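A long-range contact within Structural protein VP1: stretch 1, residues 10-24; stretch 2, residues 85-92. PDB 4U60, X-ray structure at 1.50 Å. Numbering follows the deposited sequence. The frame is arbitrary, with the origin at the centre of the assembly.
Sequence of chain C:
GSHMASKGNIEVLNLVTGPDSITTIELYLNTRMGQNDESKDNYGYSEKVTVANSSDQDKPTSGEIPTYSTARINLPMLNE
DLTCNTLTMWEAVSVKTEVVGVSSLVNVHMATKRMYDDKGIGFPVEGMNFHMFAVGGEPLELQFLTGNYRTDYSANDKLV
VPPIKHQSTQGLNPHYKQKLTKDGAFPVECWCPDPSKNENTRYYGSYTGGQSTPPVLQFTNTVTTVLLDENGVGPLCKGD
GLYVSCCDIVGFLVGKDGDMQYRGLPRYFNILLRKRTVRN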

# COMPACT_ATOMS: atom_id res chain seq x y z
N ILE C 10 11.60 31.08 23.27
CA ILE C 10 12.64 31.77 22.52
C ILE C 10 12.00 32.69 21.49
O ILE C 10 11.19 32.24 20.67
CB ILE C 10 13.58 30.77 21.81
CG1 ILE C 10 14.33 29.92 22.84
CG2 ILE C 10 14.56 31.52 20.91
CD1 ILE C 10 14.89 28.63 22.30
N GLU C 11 12.36 33.97 21.52
CA GLU C 11 11.91 34.95 20.54
C GLU C 11 12.91 34.94 19.38
O GLU C 11 14.05 35.36 19.52
CB GLU C 11 11.81 36.33 21.16
N VAL C 12 12.44 34.47 18.23
CA VAL C 12 13.31 34.18 17.10
C VAL C 12 13.47 35.42 16.21
O VAL C 12 12.48 36.03 15.81
CB VAL C 12 12.72 32.99 16.30
CG1 VAL C 12 13.67 32.54 15.22
CG2 VAL C 12 12.42 31.83 17.25
N LEU C 13 14.72 35.80 15.94
CA LEU C 13 15.01 36.91 15.04
C LEU C 13 15.57 36.38 13.71
O LEU C 13 15.11 35.36 13.23
CB LEU C 13 15.94 37.93 15.72
CG LEU C 13 15.47 38.40 17.09
CD1 LEU C 13 16.49 39.34 17.71
CD2 LEU C 13 14.11 39.08 16.97
N ASN C 14 16.54 37.07 13.11
CA ASN C 14 16.96 36.71 11.75
C ASN C 14 18.07 35.68 11.73
O ASN C 14 18.76 35.44 12.73
CB ASN C 14 17.40 37.95 10.97
CG ASN C 14 16.28 38.96 10.81
OD1 ASN C 14 15.11 38.60 10.64
ND2 ASN C 14 16.63 40.23 10.89
N LEU C 15 18.22 35.08 10.55
CA LEU C 15 19.32 34.19 10.28
C LEU C 15 20.63 34.98 10.22
O LEU C 15 20.66 36.14 9.80
CB LEU C 15 19.09 33.48 8.94
CG LEU C 15 17.83 32.62 8.79
CD1 LEU C 15 17.79 32.02 7.40
CD2 LEU C 15 17.76 31.53 9.85
N VAL C 16 21.71 34.35 10.66
CA VAL C 16 23.05 34.91 10.49
C VAL C 16 23.55 34.45 9.12
O VAL C 16 23.55 33.27 8.83
CB VAL C 16 24.01 34.42 11.59
CG1 VAL C 16 25.43 34.90 11.34
CG2 VAL C 16 23.51 34.86 12.96
N THR C 17 23.98 35.40 8.29
CA THR C 17 24.46 35.07 6.94
C THR C 17 25.98 35.03 6.86
O THR C 17 26.68 35.50 7.76
CB THR C 17 23.98 36.11 5.91
OG1 THR C 17 24.41 37.41 6.32
CG2 THR C 17 22.47 36.08 5.80
N GLY C 18 26.48 34.46 5.77
CA GLY C 18 27.90 34.55 5.44
C GLY C 18 28.67 33.31 5.80
O GLY C 18 28.08 32.26 6.06
N PRO C 19 30.01 33.41 5.81
CA PRO C 19 30.85 32.24 6.08
C PRO C 19 30.68 31.73 7.51
O PRO C 19 30.41 32.52 8.43
CB PRO C 19 32.28 32.78 5.87
CG PRO C 19 32.12 34.03 5.08
CD PRO C 19 30.81 34.61 5.51
N ASP C 20 30.83 30.43 7.69
CA ASP C 20 30.78 29.82 9.01
C ASP C 20 29.37 29.73 9.60
O ASP C 20 29.21 29.16 10.68
CB ASP C 20 31.69 30.58 9.99
N SER C 21 28.35 30.25 8.90
CA SER C 21 26.95 30.23 9.41
C SER C 21 26.24 28.87 9.34
O SER C 21 25.19 28.69 9.96
CB SER C 21 26.07 31.25 8.69
OG SER C 21 26.01 30.99 7.30
N ILE C 22 26.80 27.92 8.59
CA ILE C 22 26.23 26.57 8.46
C ILE C 22 27.21 25.56 9.02
O ILE C 22 28.42 25.76 8.99
CB ILE C 22 25.97 26.22 6.98
CG1 ILE C 22 25.06 27.28 6.32
CG2 ILE C 22 25.37 24.84 6.83
CD1 ILE C 22 23.65 27.30 6.86
N THR C 23 26.68 24.45 9.53
CA THR C 23 27.51 23.34 9.95
C THR C 23 26.67 22.08 9.80
O THR C 23 25.45 22.15 9.70
CB THR C 23 28.02 23.51 11.40
OG1 THR C 23 29.14 22.63 11.61
CG2 THR C 23 26.94 23.22 12.44
N THR C 24 27.34 20.94 9.76
CA THR C 24 26.64 19.68 9.65
C THR C 24 27.14 18.76 10.74
O THR C 24 28.31 18.83 11.15
CB THR C 24 26.86 19.02 8.29
OG1 THR C 24 28.25 18.72 8.14
CG2 THR C 24 26.43 19.94 7.16
N ASN C 85 22.50 41.61 24.19
CA ASN C 85 21.07 41.86 23.95
C ASN C 85 20.43 40.81 23.02
O ASN C 85 19.22 40.57 23.08
CB ASN C 85 20.85 43.25 23.35
CG ASN C 85 21.22 44.39 24.31
OD1 ASN C 85 21.18 45.55 23.91
ND2 ASN C 85 21.58 44.07 25.56
N THR C 86 21.24 40.23 22.14
CA THR C 86 20.84 39.07 21.35
C THR C 86 21.91 38.00 21.48
O THR C 86 23.05 38.29 21.85
CB THR C 86 20.66 39.40 19.86
OG1 THR C 86 21.92 39.83 19.30
CG2 THR C 86 19.62 40.50 19.68
N LEU C 87 21.51 36.77 21.17
CA LEU C 87 22.42 35.63 21.16
C LEU C 87 22.20 34.83 19.88
O LEU C 87 21.27 35.08 19.13
CB LEU C 87 22.19 34.75 22.39
CG LEU C 87 22.52 35.35 23.76
CD1 LEU C 87 22.07 34.41 24.87
CD2 LEU C 87 24.00 35.68 23.90
N THR C 88 23.12 33.91 19.62
CA THR C 88 23.04 33.05 18.45
C THR C 88 22.77 31.63 18.93
O THR C 88 23.33 31.20 19.93
CB THR C 88 24.34 33.08 17.63
OG1 THR C 88 24.75 34.45 17.45
CG2 THR C 88 24.13 32.39 16.27
N MET C 89 21.91 30.93 18.20
CA MET C 89 21.64 29.52 18.44
C MET C 89 21.75 28.76 17.12
O MET C 89 21.51 29.32 16.06
CB MET C 89 20.23 29.33 19.00
CG MET C 89 19.99 30.03 20.31
SD MET C 89 18.37 29.64 21.00
CE MET C 89 18.67 28.00 21.63
N TRP C 90 22.14 27.49 17.21
CA TRP C 90 22.10 26.58 16.06
C TRP C 90 20.66 26.15 15.86
O TRP C 90 19.99 25.74 16.80
CB TRP C 90 22.98 25.36 16.27
CG TRP C 90 24.44 25.67 16.22
CD1 TRP C 90 25.32 25.68 17.25
CD2 TRP C 90 25.18 26.05 15.05
NE1 TRP C 90 26.58 26.04 16.80
CE2 TRP C 90 26.51 26.26 15.46
CE3 TRP C 90 24.85 26.21 13.70
CZ2 TRP C 90 27.52 26.63 14.55
CZ3 TRP C 90 25.84 26.57 12.81
CH2 TRP C 90 27.17 26.79 13.24
N GLU C 91 20.20 26.25 14.61
CA GLU C 91 18.85 25.84 14.24
C GLU C 91 18.98 24.64 13.30
O GLU C 91 19.67 24.73 12.30
CB GLU C 91 18.20 27.00 13.50
CG GLU C 91 16.79 26.74 12.99
CD GLU C 91 16.27 27.89 12.15
OE1 GLU C 91 17.03 28.87 11.93
OE2 GLU C 91 15.10 27.82 11.72
N ALA C 92 18.35 23.53 13.66
CA ALA C 92 18.38 22.33 12.82
C ALA C 92 17.39 22.51 11.66
O ALA C 92 16.22 22.69 11.88
CB ALA C 92 18.01 21.11 13.64

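Strands that lie near each other in a folded chain need not pair edge to edge, and these two segments of VP1 illustrate how packing, mostly of side chains, can connect them without strand pairing. After Asn85, stretch 2 is strand from Thr86 and runs on beyond Ala92. Stretch 1 has a strand that includes Val12 and Leu13, and another that begins at Ile22 and continues past Thr24; between them lies a loop that includes a type II turn from Gly18 to Ser21. The nearest backbones remain well apart: CA of Val16 is 8.2 Å from CA of Thr88, and CA of Ile22 is 8.6 Å from CA of Trp90. At such spacing no backbone ladder can form, and no hydrogen bond links the modelled atoms of the two stretches. Van der Waals packing fills the gap, burying 390 Å² over both sides.

The turn is stabilised from within. The hydroxyl OG of Ser21, in the p rotamer, donates a 2.7 Å hydrogen bond to O of Gly18, reinforcing a weak one of 3.5 Å from N of Ser21 to the same oxygen. Gly18 suits its position because its phi/psi of 101/-166 would jam a CB against the preceding carbonyl oxygen.

Trp90 contributes the largest buried area. Its CA-to-CB bond points sideways, yet the long, flat indole brings its end close to stretch 1. Thr23, directed toward stretch 2, sets CG2 3.7 Å from the centroid of the six-membered ring of Trp90 and 18° off the ring normal, a CH-pi contact over one face. Threonine offers here a compact methyl that can approach the aromatic surface closely. Ser21 meets the ring obliquely through its backbone, with O 3.6 Å from CZ3 of Trp90, while NE1 of the indole is hydrogen-bonded elsewhere in the structure.

Smaller contacts involve residues before and after Trp90. CD1 of Ile10 lies 3.8 Å from SD of Met89, whose flexible thioether comes nearer to stretch 1 although its CA-to-CB bond points sideways. CD1 of Leu13 rests 3.9 Å from CG2 of Thr86, and CG2 of Val16 lies 4.2 Å from CG2 of Thr88, so both threonines present methyls to aliphatic partners. Leu15 likewise reaches inward from a sideways start, placing CD2 3.5 Å from OE1 of Glu91. That carboxylate is buried, but both its oxygens are hydrogen-bonded elsewhere in the structure, so neither is left unsatisfied. Apolar and CH-pi contacts can thus join segments without hydrogen bonds between their modelled atoms.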